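Sulfhydryl oxidase Erv1p (Arabidopsis thaliana, PDB 2HJ3) catalyses FAD-dependent disulfide formation in small cysteine-containing proteins of the mitochondrial intermembrane space, passing electrons from thiols to oxygen to give hydrogen peroxide. Local coordinates at the interface of chains A and B. Coordinates in Å, arbitrary orientation; residue numbers count along the deposited sequence, not the author numbering. Chains: chain A/B, Sulfhydryl oxidase Erv1p.

The interface of chains A and B. Residues chain A 42, 46, 49-50; chain B 35, 39.
A:Ile46 and A:Met50 form a small apolar patch beside B:Asp39, an arrangement that illustrates how a homodimer can set modest packing next to a charge pair that carries most of the contact. CG2 of A:Ile46 lies 4.1 Å from CB of B:Asp39, while CD1, at the end of the other branch, touches the backbone O of B:Asp39. A:Met50 also comes up to this methylene, its SD 4.1 Å from B:Asp39 CB. Beyond this patch the straight chain of A:Arg49 reaches across B:Asp39 at about a right angle. A:Arg49 NH1 donates to B:Asp39 OD2 at 2.7 Å (151° at H), a salt bridge formed on the syn side with the two planes nearly coplanar. The N-H does not point at OD1, which makes the bridge one-pronged. In B:Gln35 a CG anti to the backbone N (chi1 -175°) and a straight run beyond it carry the amide out over one face of the guanidinium; NE2 of B:Gln35 sits 3.4 Å above the guanidinium plane of A:Arg49, towards the rim, which probably limits how far that group can tilt. A:Glu42 at the rim holds OE2 4.2 Å from B:Asp39 OD1, a like charge that the arginine probably offsets. With an alanine here instead of A:Arg49, the B:Asp39 carboxylate would probably lose its cationic mate, near A:Glu42, and the B:Gln35 amide the surface it stacks on. All six residues belong to helix 34-50 of the two subunits, packed helix against helix in the two-fold symmetric dimer of the FAD-binding ERV/ALR domain.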
# COMPACT_ATOMS: atom_id res chain seq x y z
N GLU A 42 6.61 9.77 -1.94
CA GLU A 42 6.86 9.42 -0.55
C GLU A 42 6.40 7.98 -0.29
O GLU A 42 7.04 7.24 0.46
CB GLU A 42 6.12 10.40 0.37
CG GLU A 42 6.33 10.17 1.88
CD GLU A 42 7.81 10.10 2.28
OE1 GLU A 42 8.63 10.83 1.68
OE2 GLU A 42 8.14 9.34 3.22
N ILE A 46 8.65 5.05 1.27
CA ILE A 46 8.20 4.32 2.45
C ILE A 46 8.23 2.82 2.15
O ILE A 46 8.75 2.05 2.95
CB ILE A 46 6.79 4.77 2.88
CG1 ILE A 46 6.86 6.23 3.37
CG2 ILE A 46 6.25 3.86 3.98
CD1 ILE A 46 5.54 6.80 3.80
N ARG A 49 11.51 0.98 2.35
CA ARG A 49 12.01 0.66 3.69
C ARG A 49 11.10 -0.31 4.43
O ARG A 49 11.57 -1.21 5.12
CB ARG A 49 12.09 1.91 4.56
CG ARG A 49 13.02 2.99 4.11
CD ARG A 49 12.64 4.26 4.84
NE ARG A 49 13.37 5.41 4.36
CZ ARG A 49 12.90 6.65 4.39
NH1 ARG A 49 11.69 6.89 4.89
NH2 ARG A 49 13.64 7.65 3.93
N MET A 50 9.79 -0.12 4.28
CA MET A 50 8.78 -0.90 4.99
C MET A 50 8.17 -2.17 4.38
O MET A 50 7.54 -2.93 5.10
CB MET A 50 7.64 0.03 5.39
CG MET A 50 7.53 0.34 6.87
SD MET A 50 8.85 1.35 7.55
CE MET A 50 9.99 0.07 8.14
N GLN B 35 12.28 6.87 12.56
CA GLN B 35 11.89 6.92 11.17
C GLN B 35 10.74 5.97 10.86
O GLN B 35 9.79 6.34 10.17
CB GLN B 35 13.07 6.60 10.25
CG GLN B 35 12.71 6.76 8.79
CD GLN B 35 13.92 6.95 7.92
OE1 GLN B 35 14.69 5.98 7.75
NE2 GLN B 35 14.10 8.09 7.42
N ASP B 39 7.32 6.88 9.20
CA ASP B 39 6.91 6.33 7.91
C ASP B 39 5.55 5.66 7.96
O ASP B 39 4.73 5.83 7.06
CB ASP B 39 7.96 5.37 7.38
CG ASP B 39 9.20 6.09 6.85
OD1 ASP B 39 9.17 7.33 6.80
OD2 ASP B 39 10.17 5.41 6.48